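Local coordinates for putative pyridoxal phosphate-dependent transferase (Clostridium difficile, PDB 4DQ6), which binds pyridoxal-5'-phosphate as a member of the class I and II aminotransferase family of pyridoxal phosphate-dependent enzymes, at residues 40-45 against 324-329; 105-110 against 129-134; 210-215 against 298-303. All coordinates share one frame; numbering follows the deposited sequence. Where two conformers were deposited one is given.

Contact 1 (40-45 against 324-329); sequences ADMDFK and GTYLLW
Y326 dominates this meeting of the loop 40-45 with the start of strand 327-331; A40 and M42 receive it. Across the two backbones L327 CA comes nearest to A40 CA, at 7.8 Å. CG of Y326 sits in the crowded position between backbone N and carbonyl carbon (chi1 52°), from where the phenol reaches straight across and ends against the A40-D41 peptide. Its OH lies 3.1 Å from A40 O and 3.3 Å from D41 CA, so the tip of the phenol is packed onto main chain. A40 meets the ring at an edge, with CA near the ring plane and CB 4.2 Å from Y326 CE1; the same CB also touches L327 CD2, at 4.2 Å. M42 crosses the ring obliquely on its CE2 side. With CG beside the backbone N and the chain extended beyond it, its methyl CE reaches Y326 CE2 at 3.9 Å. The sulfur makes an oblique Met-aromatic contact, SD lying 5.5 Å from the ring centroid and 38° off its normal, and it also faces the edge of the F44 ring in plane. An ST turn shapes the approach of the second segment: T325 OG1 accepts from L327 N and donates to G324 O. F295 of helix 289-313 also packs on Y326, while D41, turned from the ring, pairs with R14. A40 lies about 5 Å from the bound pyridoxal-5'-phosphate by its side chain, so the contact belongs to the second shell of the coenzyme pocket, where an N-terminal loop meets the C-terminal antiparallel sheet of this aminotransferase-family fold.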
ATOM      1  N   ALA A  40      12.012   0.496  14.890  1.00 15.26           N
ATOM      2  CA  ALA A  40      10.913   0.977  15.735  1.00 14.87           C
ATOM      3  C   ALA A  40       9.592   0.252  15.461  1.00 15.07           C
ATOM      4  O   ALA A  40       8.645   0.809  14.900  1.00 15.41           O
ATOM      5  CB  ALA A  40      10.763   2.519  15.529  1.00 14.61           C
ATOM      6  N   ASP A  41       9.532  -0.994  15.926  1.00 14.98           N
ATOM      7  CA  ASP A  41       8.259  -1.640  16.257  1.00 15.40           C
ATOM      8  C   ASP A  41       8.492  -2.281  17.604  1.00 15.14           C
ATOM      9  O   ASP A  41       9.600  -2.318  18.101  1.00 17.14           O
ATOM     10  CB  ASP A  41       7.691  -2.572  15.160  1.00 16.45           C
ATOM     11  CG  ASP A  41       8.455  -3.848  14.957  1.00 17.19           C
ATOM     12  OD1 ASP A  41       9.258  -4.260  15.829  1.00 17.54           O
ATOM     13  OD2 ASP A  41       8.230  -4.510  13.904  1.00 16.94           O
ATOM     14  N   MET A  42       7.431  -2.780  18.210  1.00 14.35           N
ATOM     15  CA  MET A  42       7.539  -3.214  19.578  1.00 14.94           C
ATOM     16  C   MET A  42       7.564  -4.718  19.677  1.00 15.82           C
ATOM     17  O   MET A  42       6.926  -5.420  18.866  1.00 17.44           O
ATOM     18  CB  MET A  42       6.325  -2.720  20.381  1.00 14.61           C
ATOM     19  CG  MET A  42       5.896  -1.258  20.218  1.00 14.81           C
ATOM     20  SD  MET A  42       4.463  -1.059  21.386  1.00 14.68           S
ATOM     21  CE  MET A  42       4.011   0.641  20.940  1.00 15.27           C
ATOM     22  N   ASP A  43       8.211  -5.251  20.703  1.00 16.27           N
ATOM     23  CA  ASP A  43       8.117  -6.696  21.000  1.00 17.83           C
ATOM     24  C   ASP A  43       7.039  -6.957  22.040  1.00 18.94           C
ATOM     25  O   ASP A  43       7.223  -7.697  23.068  1.00 22.01           O
ATOM     26  CB  ASP A  43       9.441  -7.237  21.475  1.00 18.88           C
ATOM     27  CG  ASP A  43      10.466  -7.307  20.359  0.50 19.91           C
ATOM     28  OD1 ASP A  43      10.325  -8.168  19.463  0.50 20.91           O
ATOM     29  OD2 ASP A  43      11.424  -6.513  20.374  0.50 19.38           O
ATOM     30  N   PHE A  44       5.902  -6.373  21.746  1.00 17.77           N
ATOM     31  CA  PHE A  44       4.700  -6.562  22.511  1.00 18.18           C
ATOM     32  C   PHE A  44       3.537  -6.987  21.617  1.00 17.75           C
ATOM     33  O   PHE A  44       3.442  -6.621  20.510  1.00 18.10           O
ATOM     34  CB  PHE A  44       4.266  -5.301  23.203  1.00 17.03           C
ATOM     35  CG  PHE A  44       5.206  -4.795  24.229  1.00 17.11           C
ATOM     36  CD1 PHE A  44       5.782  -5.605  25.196  1.00 17.37           C
ATOM     37  CD2 PHE A  44       5.465  -3.460  24.256  1.00 15.44           C
ATOM     38  CE1 PHE A  44       6.678  -5.059  26.117  1.00 17.11           C
ATOM     39  CE2 PHE A  44       6.306  -2.885  25.187  1.00 16.46           C
ATOM     40  CZ  PHE A  44       6.944  -3.715  26.114  1.00 16.74           C
ATOM     41  N   LYS A  45       2.627  -7.792  22.134  1.00 18.83           N
ATOM     42  CA  LYS A  45       1.378  -8.092  21.448  1.00 20.15           C
ATOM     43  C   LYS A  45       0.543  -6.864  21.235  1.00 19.80           C
ATOM     44  O   LYS A  45       0.598  -5.925  22.032  1.00 20.37           O
ATOM     45  CB  LYS A  45       0.566  -9.094  22.255  1.00 23.39           C
ATOM     46  CG  LYS A  45       1.189 -10.470  22.243  1.00 24.35           C
ATOM     47  CD  LYS A  45       0.317 -11.435  22.978  1.00 28.53           C
ATOM     48  CE  LYS A  45       0.954 -12.797  22.909  1.00 31.49           C
ATOM     49  NZ  LYS A  45       0.150 -13.648  23.809  1.00 34.48           N
ATOM     50  N   GLY A 324       9.292  11.979  24.689  1.00 13.24           N
ATOM     51  CA  GLY A 324       8.394  11.143  23.916  1.00 13.51           C
ATOM     52  C   GLY A 324       9.152  10.195  23.047  1.00 13.11           C
ATOM     53  O   GLY A 324      10.398  10.241  23.011  1.00 11.97           O
ATOM     54  N   THR A 325       8.389   9.333  22.337  1.00 12.80           N
ATOM     55  CA  THR A 325       8.873   8.147  21.657  1.00 12.89           C
ATOM     56  C   THR A 325       9.279   7.068  22.690  1.00 12.69           C
ATOM     57  O   THR A 325       9.409   7.347  23.885  1.00 13.05           O
ATOM     58  CB  THR A 325      10.072   8.397  20.696  1.00 13.04           C
ATOM     59  OG1 THR A 325      11.333   8.408  21.360  1.00 13.86           O
ATOM     60  CG2 THR A 325       9.847   9.649  19.847  1.00 14.09           C
ATOM     61  N   TYR A 326       9.490   5.867  22.168  1.00 12.00           N
ATOM     62  CA  TYR A 326      10.068   4.793  22.971  1.00 12.01           C
ATOM     63  C   TYR A 326      11.500   4.489  22.694  1.00 12.92           C
ATOM     64  O   TYR A 326      12.030   3.386  22.956  1.00 13.71           O
ATOM     65  CB  TYR A 326       9.212   3.538  22.863  1.00 12.42           C
ATOM     66  CG  TYR A 326       8.860   3.021  21.477  1.00 11.92           C
ATOM     67  CD1 TYR A 326       9.812   2.425  20.683  1.00 12.53           C
ATOM     68  CD2 TYR A 326       7.550   3.053  21.012  1.00 12.37           C
ATOM     69  CE1 TYR A 326       9.465   1.880  19.457  1.00 13.23           C
ATOM     70  CE2 TYR A 326       7.201   2.513  19.778  1.00 12.50           C
ATOM     71  CZ  TYR A 326       8.177   1.880  19.031  1.00 12.68           C
ATOM     72  OH  TYR A 326       7.895   1.255  17.861  1.00 13.82           O
ATOM     73  N   LEU A 327      12.200   5.491  22.176  1.00 13.02           N
ATOM     74  CA  LEU A 327      13.526   5.368  21.623  1.00 13.60           C
ATOM     75  C   LEU A 327      14.488   6.148  22.510  1.00 13.68           C
ATOM     76  O   LEU A 327      14.217   7.321  22.808  1.00 15.87           O
ATOM     77  CB  LEU A 327      13.546   5.897  20.168  1.00 15.38           C
ATOM     78  CG  LEU A 327      12.560   5.160  19.234  1.00 15.95           C
ATOM     79  CD1 LEU A 327      12.401   5.962  17.907  1.00 15.40           C
ATOM     80  CD2 LEU A 327      12.912   3.709  18.948  1.00 15.87           C
ATOM     81  N   LEU A 328      15.586   5.530  22.882  1.00 13.19           N
ATOM     82  CA  LEU A 328      16.565   6.104  23.781  1.00 13.95           C
ATOM     83  C   LEU A 328      17.813   6.486  22.969  1.00 14.92           C
ATOM     84  O   LEU A 328      18.280   5.713  22.129  1.00 15.95           O
ATOM     85  CB  LEU A 328      16.974   5.053  24.849  1.00 14.88           C
ATOM     86  CG  LEU A 328      17.661   5.600  26.101  1.00 16.41           C
ATOM     87  CD1 LEU A 328      16.734   6.448  26.976  1.00 16.22           C
ATOM     88  CD2 LEU A 328      18.203   4.389  26.912  1.00 15.93           C
ATOM     89  N   TRP A 329      18.332   7.691  23.192  1.00 14.14           N
ATOM     90  CA  TRP A 329      19.421   8.262  22.432  1.00 14.29           C
ATOM     91  C   TRP A 329      20.610   8.381  23.325  1.00 15.15           C
ATOM     92  O   TRP A 329      20.624   9.222  24.246  1.00 17.05           O
ATOM     93  CB  TRP A 329      18.959   9.604  21.922  1.00 13.16           C
ATOM     94  CG  TRP A 329      19.863  10.402  20.976  1.00 12.68           C
ATOM     95  CD1 TRP A 329      20.341  11.737  21.119  1.00 14.00           C
ATOM     96  CD2 TRP A 329      20.291  10.009  19.646  1.00 13.18           C
ATOM     97  NE1 TRP A 329      20.994  12.058  20.052  1.00 14.87           N
ATOM     98  CE2 TRP A 329      21.018  11.110  19.120  1.00 14.04           C
ATOM     99  CE3 TRP A 329      20.205   8.843  18.892  1.00 13.61           C
ATOM    100  CZ2 TRP A 329      21.606  11.068  17.857  1.00 14.92           C
ATOM    101  CZ3 TRP A 329      20.735   8.799  17.628  1.00 14.61           C
ATOM    102  CH2 TRP A 329      21.473   9.903  17.123  1.00 14.47           C
TER

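Contact 2 (105-110 against 129-134); sequences LLINEL and SVVKNN
The ends of helices 99-110 and 126-133 come together here, closest at N108 and N134, whose CA atoms are 6.8 Å apart. Strand 116-119 joins the two helices along the chain, and helix 126-133 then crosses to the adjacent parallel strand 137-140, a beta-alpha-beta unit at one side of the mixed seven-stranded sheet. I107 carries the apolar part. With CG1 beside the backbone N (chi1 -75°) and the chain extended beyond it, its CD1 enters between two valines, 3.8 Å from V130 CG1 and 4.1 Å from V131 CG2. It crosses V130 obliquely and V131 at about a right angle. I107 and V131 also rest on I117 of strand 116-119, so this cluster continues to the sheet. The other branch, I107 CG2, packs on the aliphatic root of N134, 3.9 Å from its CB. Beyond that methyl the N134 amide is fixed in rotation: its ND2 donates to V130 O at 2.8 Å, nearly straight (165°) and close to the amide plane, and bonds S104 OG too. R267 of the second subunit packs on V130 and N134, which places the pair at the dimer interface. N108 is partly exposed. Its ND2 reaches E109 OE2 from above the carboxylate plane, and that oxygen also forms a salt bridge with R267 of its own chain. A water lies between the two amides, within hydrogen-bonding distance of both oxygens, 2.9 Å from N108 OD1 and 2.8 Å from N134 OD1.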
ATOM      1  N   LEU A 105       4.816  12.162  -1.969  1.00 14.28           N
ATOM      2  CA  LEU A 105       3.866  12.701  -2.950  1.00 15.26           C
ATOM      3  C   LEU A 105       3.723  14.229  -2.718  1.00 16.10           C
ATOM      4  O   LEU A 105       3.653  14.990  -3.688  1.00 17.03           O
ATOM      5  CB  LEU A 105       2.522  12.003  -2.929  1.00 16.04           C
ATOM      6  CG  LEU A 105       2.546  10.580  -3.404  1.00 15.88           C
ATOM      7  CD1 LEU A 105       1.105  10.069  -3.348  1.00 15.88           C
ATOM      8  CD2 LEU A 105       3.122  10.236  -4.727  1.00 18.79           C
ATOM      9  N   LEU A 106       3.608  14.657  -1.453  1.00 16.24           N
ATOM     10  CA  LEU A 106       3.512  16.090  -1.127  1.00 17.11           C
ATOM     11  C   LEU A 106       4.685  16.855  -1.713  1.00 16.86           C
ATOM     12  O   LEU A 106       4.521  17.958  -2.269  1.00 17.37           O
ATOM     13  CB  LEU A 106       3.399  16.311   0.365  1.00 16.89           C
ATOM     14  CG  LEU A 106       2.060  15.891   1.028  1.00 17.84           C
ATOM     15  CD1 LEU A 106       2.177  15.867   2.547  1.00 18.41           C
ATOM     16  CD2 LEU A 106       0.975  16.861   0.535  1.00 18.00           C
ATOM     17  N   ILE A 107       5.878  16.310  -1.588  1.00 16.31           N
ATOM     18  CA  ILE A 107       7.091  16.976  -2.109  1.00 17.26           C
ATOM     19  C   ILE A 107       6.992  17.100  -3.607  1.00 17.43           C
ATOM     20  O   ILE A 107       7.286  18.206  -4.202  1.00 16.79           O
ATOM     21  CB  ILE A 107       8.365  16.184  -1.719  1.00 17.42           C
ATOM     22  CG1 ILE A 107       8.688  16.409  -0.248  1.00 17.27           C
ATOM     23  CG2 ILE A 107       9.526  16.602  -2.622  1.00 18.15           C
ATOM     24  CD1 ILE A 107       9.752  15.483   0.311  1.00 17.25           C
ATOM     25  N   ASN A 108       6.669  16.046  -4.312  1.00 18.33           N
ATOM     26  CA  ASN A 108       6.500  16.121  -5.744  1.00 18.74           C
ATOM     27  C   ASN A 108       5.461  17.148  -6.191  1.00 19.45           C
ATOM     28  O   ASN A 108       5.699  17.875  -7.215  1.00 19.82           O
ATOM     29  CB  ASN A 108       6.133  14.762  -6.325  1.00 20.23           C
ATOM     30  CG  ASN A 108       6.221  14.751  -7.831  1.00 20.13           C
ATOM     31  OD1 ASN A 108       7.323  14.907  -8.433  1.00 22.33           O
ATOM     32  ND2 ASN A 108       5.066  14.654  -8.468  1.00 19.66           N
ATOM     33  N   GLU A 109       4.349  17.266  -5.475  1.00 20.06           N
ATOM     34  CA  GLU A 109       3.220  18.126  -5.888  1.00 22.11           C
ATOM     35  C   GLU A 109       3.361  19.589  -5.452  1.00 23.51           C
ATOM     36  O   GLU A 109       2.860  20.479  -6.153  1.00 23.71           O
ATOM     37  CB  GLU A 109       1.881  17.569  -5.403  1.00 23.39           C
ATOM     38  CG  GLU A 109       1.523  16.164  -5.866  1.00 23.57           C
ATOM     39  CD  GLU A 109       1.590  16.004  -7.388  1.00 26.09           C
ATOM     40  OE1 GLU A 109       1.115  16.903  -8.158  1.00 26.00           O
ATOM     41  OE2 GLU A 109       2.174  14.991  -7.861  1.00 25.41           O
ATOM     42  N   LEU A 110       4.037  19.827  -4.329  1.00 21.88           N
ATOM     43  CA  LEU A 110       4.159  21.174  -3.741  1.00 22.65           C
ATOM     44  C   LEU A 110       5.387  21.922  -4.160  1.00 23.84           C
ATOM     45  O   LEU A 110       5.489  23.140  -3.900  1.00 25.57           O
ATOM     46  CB  LEU A 110       4.145  21.085  -2.196  1.00 22.10           C
ATOM     47  CG  LEU A 110       2.825  20.695  -1.563  1.00 21.81           C
ATOM     48  CD1 LEU A 110       2.946  20.341  -0.076  1.00 21.27           C
ATOM     49  CD2 LEU A 110       1.769  21.768  -1.806  1.00 22.80           C
ATOM     50  N   SER A 129      16.495  11.149   2.785  1.00 19.17           N
ATOM     51  CA  SER A 129      16.414  10.464   1.527  1.00 19.92           C
ATOM     52  C   SER A 129      15.187  10.825   0.723  1.00 19.08           C
ATOM     53  O   SER A 129      15.238  10.806  -0.511  1.00 19.94           O
ATOM     54  CB  SER A 129      16.540   8.962   1.694  1.00 21.09           C
ATOM     55  OG  SER A 129      15.629   8.483   2.588  1.00 23.24           O
ATOM     56  N   VAL A 130      14.052  11.112   1.369  1.00 17.36           N
ATOM     57  CA  VAL A 130      12.846  11.401   0.598  1.00 17.72           C
ATOM     58  C   VAL A 130      13.009  12.693  -0.202  1.00 17.80           C
ATOM     59  O   VAL A 130      12.518  12.794  -1.322  1.00 18.50           O
ATOM     60  CB  VAL A 130      11.554  11.416   1.462  1.00 17.61           C
ATOM     61  CG1 VAL A 130      11.438  12.706   2.282  1.00 16.78           C
ATOM     62  CG2 VAL A 130      10.321  11.189   0.550  1.00 18.45           C
ATOM     63  N   VAL A 131      13.798  13.630   0.308  1.00 17.58           N
ATOM     64  CA  VAL A 131      14.024  14.870  -0.416  1.00 18.10           C
ATOM     65  C   VAL A 131      14.933  14.624  -1.636  1.00 18.43           C
ATOM     66  O   VAL A 131      14.623  15.037  -2.781  1.00 18.87           O
ATOM     67  CB  VAL A 131      14.582  15.957   0.533  1.00 17.02           C
ATOM     68  CG1 VAL A 131      15.087  17.173  -0.260  1.00 17.84           C
ATOM     69  CG2 VAL A 131      13.513  16.330   1.590  1.00 16.94           C
ATOM     70  N   LYS A 132      16.002  13.883  -1.381  1.00 18.60           N
ATOM     71  CA  LYS A 132      16.996  13.541  -2.393  1.00 20.03           C
ATOM     72  C   LYS A 132      16.441  12.629  -3.490  1.00 19.58           C
ATOM     73  O   LYS A 132      16.744  12.808  -4.703  1.00 20.75           O
ATOM     74  CB  LYS A 132      18.220  12.920  -1.758  1.00 21.19           C
ATOM     75  CG  LYS A 132      18.963  13.934  -0.898  1.00 23.32           C
ATOM     76  CD  LYS A 132      20.185  13.351  -0.226  1.00 25.09           C
ATOM     77  CE  LYS A 132      21.023  14.476   0.403  1.00 25.75           C
ATOM     78  NZ  LYS A 132      21.923  13.873   1.426  1.00 29.26           N
ATOM     79  N   ASN A 133      15.639  11.642  -3.089  1.00 18.45           N
ATOM     80  CA  ASN A 133      15.112  10.682  -4.036  1.00 18.68           C
ATOM     81  C   ASN A 133      14.002  11.290  -4.906  1.00 19.02           C
ATOM     82  O   ASN A 133      13.637  10.729  -5.952  1.00 19.50           O
ATOM     83  CB  ASN A 133      14.533   9.488  -3.306  1.00 18.65           C
ATOM     84  CG  ASN A 133      15.576   8.594  -2.664  1.00 18.67           C
ATOM     85  OD1 ASN A 133      16.734   8.593  -3.037  1.00 22.30           O
ATOM     86  ND2 ASN A 133      15.110   7.768  -1.707  1.00 20.31           N
ATOM     87  N   ASN A 134      13.502  12.449  -4.494  1.00 19.03           N
ATOM     88  CA  ASN A 134      12.652  13.294  -5.340  1.00 19.07           C
ATOM     89  C   ASN A 134      13.360  14.423  -6.090  1.00 20.77           C
ATOM     90  O   ASN A 134      12.662  15.243  -6.635  1.00 21.88           O
ATOM     91  CB  ASN A 134      11.524  13.909  -4.515  1.00 18.31           C
ATOM     92  CG  ASN A 134      10.400  12.957  -4.286  1.00 18.49           C
ATOM     93  OD1 ASN A 134       9.610  12.718  -5.193  1.00 18.17           O
ATOM     94  ND2 ASN A 134      10.312  12.430  -3.082  1.00 18.30           N
TER
HETATM   95  O   HOH W   1       9.714  13.411  -7.876  1.00 23.36           O

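Contact 3 (210-215 against 298-303); sequences ILKKHK and YLESNI
A type II beta turn, L211 to H214, docks on the side of the long helix 289-313 in this PLP-dependent aminotransferase-family fold. H214 N bonds L211 O at 3.2 Å to close the turn, and K213, third in it, takes the positive phi (72°) that the type requires. L211 points at the helix and K212 runs beside it, and E300 is the polar centre. Its CG is anti to the backbone N (chi1 -168°) and the chain bends at chi2, so the carboxylate ends at the first peptide of the turn. K212 N donates to E300 OE1 at 3.0 Å, almost perfectly straight (174°), onto the syn lone pair. The other oxygen is tied to the turn as well: a water donates to E300 OE2 at 2.6 Å and to K212 O. Both oxygens of a buried carboxylate are thus engaged, and OE2 has a salt bridge to K321 besides, which would favour the charged form. The aliphatic part of K212 runs obliquely past the same carboxylate, its CG 3.4 Å from E300 OE1, before its NZ turns to a salt bridge with E297. L211 supplies the apolar half on the other side of the glutamate. Its CD1 meets I303 CD1 tip to tip at 3.4 Å, tighter than usual van der Waals contact, whereas its CD2 lies 4.1 Å from L299 CD2, the two leucines crossing at about a right angle. The backbone of L211 bonds to that of E323, between strands 318-319 and 327-331, and from the same helix face I303 also touches L372, just past strand 367-371; the turn therefore lies between helix 289-313 and the connection of the C-terminal sheet.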
ATOM      1  N   ILE A 210       3.992   9.743  24.553  1.00 13.09           N
ATOM      2  CA  ILE A 210       4.384  10.888  25.352  1.00 13.00           C
ATOM      3  C   ILE A 210       4.493  10.547  26.803  1.00 13.81           C
ATOM      4  O   ILE A 210       3.603   9.881  27.335  1.00 14.27           O
ATOM      5  CB  ILE A 210       3.354  12.037  25.177  1.00 13.37           C
ATOM      6  CG1 ILE A 210       3.033  12.331  23.700  1.00 13.75           C
ATOM      7  CG2 ILE A 210       3.805  13.293  25.906  1.00 14.06           C
ATOM      8  CD1 ILE A 210       4.204  12.900  22.872  1.00 13.03           C
ATOM      9  N   LEU A 211       5.587  10.916  27.440  1.00 14.77           N
ATOM     10  CA  LEU A 211       5.840  10.544  28.829  1.00 16.21           C
ATOM     11  C   LEU A 211       5.247  11.562  29.785  1.00 17.25           C
ATOM     12  O   LEU A 211       4.762  12.663  29.359  1.00 18.19           O
ATOM     13  CB  LEU A 211       7.357  10.363  29.037  1.00 17.10           C
ATOM     14  CG  LEU A 211       8.048   9.270  28.240  1.00 19.07           C
ATOM     15  CD1 LEU A 211       9.425   8.943  28.782  1.00 18.72           C
ATOM     16  CD2 LEU A 211       7.154   8.048  28.250  1.00 20.29           C
ATOM     17  N   LYS A 212       5.229  11.201  31.068  1.00 18.61           N
ATOM     18  CA  LYS A 212       4.661  12.071  32.081  1.00 19.84           C
ATOM     19  C   LYS A 212       5.276  13.464  32.095  1.00 19.86           C
ATOM     20  O   LYS A 212       6.460  13.630  31.827  1.00 18.45           O
ATOM     21  CB  LYS A 212       4.820  11.414  33.491  1.00 20.97           C
ATOM     22  CG  LYS A 212       3.926  10.212  33.655  1.00 24.08           C
ATOM     23  CD  LYS A 212       4.277   9.395  34.905  1.00 28.33           C
ATOM     24  CE  LYS A 212       3.419   8.119  35.066  1.00 33.26           C
ATOM     25  NZ  LYS A 212       4.148   6.818  34.808  1.00 33.78           N
ATOM     26  N   LYS A 213       4.436  14.467  32.372  1.00 21.38           N
ATOM     27  CA  LYS A 213       4.808  15.876  32.464  1.00 22.41           C
ATOM     28  C   LYS A 213       5.111  16.491  31.106  1.00 21.26           C
ATOM     29  O   LYS A 213       5.695  17.594  31.015  1.00 23.98           O
ATOM     30  CB  LYS A 213       5.953  16.099  33.462  1.00 25.20           C
ATOM     31  CG  LYS A 213       5.618  15.625  34.864  1.00 29.11           C
ATOM     32  CD  LYS A 213       6.278  16.481  35.955  1.00 32.29           C
ATOM     33  CE  LYS A 213       7.807  16.481  35.893  1.00 32.48           C
ATOM     34  NZ  LYS A 213       8.451  17.161  37.077  1.00 30.79           N
ATOM     35  N   HIS A 214       4.744  15.798  30.034  1.00 18.33           N
ATOM     36  CA  HIS A 214       4.834  16.366  28.669  1.00 18.57           C
ATOM     37  C   HIS A 214       3.544  16.185  27.941  1.00 16.85           C
ATOM     38  O   HIS A 214       2.706  15.376  28.327  1.00 16.00           O
ATOM     39  CB  HIS A 214       5.990  15.726  27.892  1.00 18.19           C
ATOM     40  CG  HIS A 214       7.279  15.939  28.574  1.00 20.87           C
ATOM     41  ND1 HIS A 214       7.940  17.103  28.505  1.00 22.14           N
ATOM     42  CD2 HIS A 214       7.953  15.141  29.499  1.00 21.89           C
ATOM     43  CE1 HIS A 214       8.997  17.057  29.375  1.00 22.66           C
ATOM     44  NE2 HIS A 214       9.040  15.844  29.926  1.00 23.18           N
ATOM     45  N   LYS A 215       3.315  17.008  26.929  1.00 16.30           N
ATOM     46  CA  LYS A 215       2.065  17.013  26.188  1.00 17.68           C
ATOM     47  C   LYS A 215       2.325  17.280  24.728  1.00 17.05           C
ATOM     48  O   LYS A 215       2.995  18.254  24.383  1.00 18.23           O
ATOM     49  CB  LYS A 215       1.061  18.052  26.743  1.00 21.10           C
ATOM     50  CG  LYS A 215      -0.335  17.654  26.300  1.00 24.55           C
ATOM     51  CD  LYS A 215      -1.467  18.538  26.831  1.00 28.63           C
ATOM     52  CE  LYS A 215      -2.739  18.423  25.959  1.00 28.65           C
ATOM     53  NZ  LYS A 215      -3.347  17.069  25.663  1.00 25.51           N
ATOM     54  N   TYR A 298       4.409   1.253  31.466  1.00 15.45           N
ATOM     55  CA  TYR A 298       5.445   0.263  31.285  1.00 15.80           C
ATOM     56  C   TYR A 298       6.703   0.851  30.618  1.00 15.34           C
ATOM     57  O   TYR A 298       7.780   0.584  31.040  1.00 15.54           O
ATOM     58  CB  TYR A 298       4.890  -0.951  30.543  1.00 15.44           C
ATOM     59  CG  TYR A 298       5.774  -2.184  30.648  1.00 16.59           C
ATOM     60  CD1 TYR A 298       5.642  -3.010  31.710  1.00 16.93           C
ATOM     61  CD2 TYR A 298       6.830  -2.432  29.764  1.00 15.64           C
ATOM     62  CE1 TYR A 298       6.404  -4.155  31.866  1.00 18.15           C
ATOM     63  CE2 TYR A 298       7.626  -3.599  29.884  1.00 16.48           C
ATOM     64  CZ  TYR A 298       7.411  -4.450  30.970  1.00 16.97           C
ATOM     65  OH  TYR A 298       8.235  -5.575  31.074  1.00 17.51           O
ATOM     66  N   LEU A 299       6.509   1.675  29.576  1.00 14.02           N
ATOM     67  CA  LEU A 299       7.601   2.268  28.875  1.00 14.15           C
ATOM     68  C   LEU A 299       8.369   3.188  29.771  1.00 14.17           C
ATOM     69  O   LEU A 299       9.587   3.150  29.767  1.00 14.28           O
ATOM     70  CB  LEU A 299       7.031   3.065  27.716  1.00 13.00           C
ATOM     71  CG  LEU A 299       8.043   3.893  26.974  1.00 12.77           C
ATOM     72  CD1 LEU A 299       9.023   2.923  26.374  1.00 13.69           C
ATOM     73  CD2 LEU A 299       7.275   4.698  25.929  1.00 13.49           C
ATOM     74  N   GLU A 300       7.669   4.034  30.517  1.00 14.94           N
ATOM     75  CA  GLU A 300       8.380   4.971  31.356  1.00 15.38           C
ATOM     76  C   GLU A 300       9.191   4.261  32.426  1.00 15.50           C
ATOM     77  O   GLU A 300      10.320   4.658  32.759  1.00 16.01           O
ATOM     78  CB  GLU A 300       7.456   6.017  31.951  1.00 17.26           C
ATOM     79  CG  GLU A 300       8.257   7.160  32.599  1.00 18.80           C
ATOM     80  CD  GLU A 300       7.598   8.552  32.530  1.00 18.39           C
ATOM     81  OE1 GLU A 300       6.465   8.686  31.998  1.00 19.35           O
ATOM     82  OE2 GLU A 300       8.261   9.523  33.030  1.00 20.20           O
ATOM     83  N   SER A 301       8.661   3.169  32.939  1.00 15.37           N
ATOM     84  CA  SER A 301       9.454   2.373  33.863  1.00 16.97           C
ATOM     85  C   SER A 301      10.695   1.765  33.221  1.00 15.41           C
ATOM     86  O   SER A 301      11.799   1.821  33.761  1.00 16.17           O
ATOM     87  CB  SER A 301       8.550   1.305  34.425  1.00 18.51           C
ATOM     88  OG  SER A 301       9.215   0.551  35.436  1.00 21.21           O
ATOM     89  N   ASN A 302      10.549   1.195  32.024  1.00 16.04           N
ATOM     90  CA  ASN A 302      11.721   0.734  31.223  1.00 15.58           C
ATOM     91  C   ASN A 302      12.767   1.840  31.060  1.00 14.86           C
ATOM     92  O   ASN A 302      13.937   1.579  31.152  1.00 15.07           O
ATOM     93  CB  ASN A 302      11.336   0.211  29.829  1.00 15.54           C
ATOM     94  CG  ASN A 302      11.028  -1.301  29.793  1.00 15.51           C
ATOM     95  OD1 ASN A 302      10.932  -2.009  30.861  1.00 16.00           O
ATOM     96  ND2 ASN A 302      10.743  -1.792  28.582  1.00 15.30           N
ATOM     97  N   ILE A 303      12.299   3.054  30.704  1.00 14.50           N
ATOM     98  CA  ILE A 303      13.202   4.182  30.465  1.00 14.74           C
ATOM     99  C   ILE A 303      13.974   4.537  31.736  1.00 14.91           C
ATOM    100  O   ILE A 303      15.196   4.637  31.724  1.00 15.09           O
ATOM    101  CB  ILE A 303      12.412   5.355  29.900  1.00 14.14           C
ATOM    102  CG1 ILE A 303      12.058   5.104  28.448  1.00 14.60           C
ATOM    103  CG2 ILE A 303      13.231   6.624  30.068  1.00 14.71           C
ATOM    104  CD1 ILE A 303      10.958   5.998  27.895  1.00 14.47           C
TER
HETATM  105  O   HOH W   2       8.571  11.929  32.092  1.00 18.35           O

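Overall arrangement
Contact 1 spans most of the chain and encloses the other two, contact 2 closing before contact 3 opens. Contacts 1 and 3 are neighbours, centres 12 Å apart, and touch directly: Y326 CB lies 3.6 Å from L299 CD1, and F44 packs on Y298. Helix 289-313 serves both, bearing one segment of contact 3 and backing contact 1, which places them where the C-terminal antiparallel sheet meets that helix. Contact 2 lies at the seven-stranded sheet, on the side of the chain's centre opposite contact 3, their centres about 33 Å apart. Contacts 1 and 2 both reach the second subunit, so two separate parts of the fold join the dimer interface.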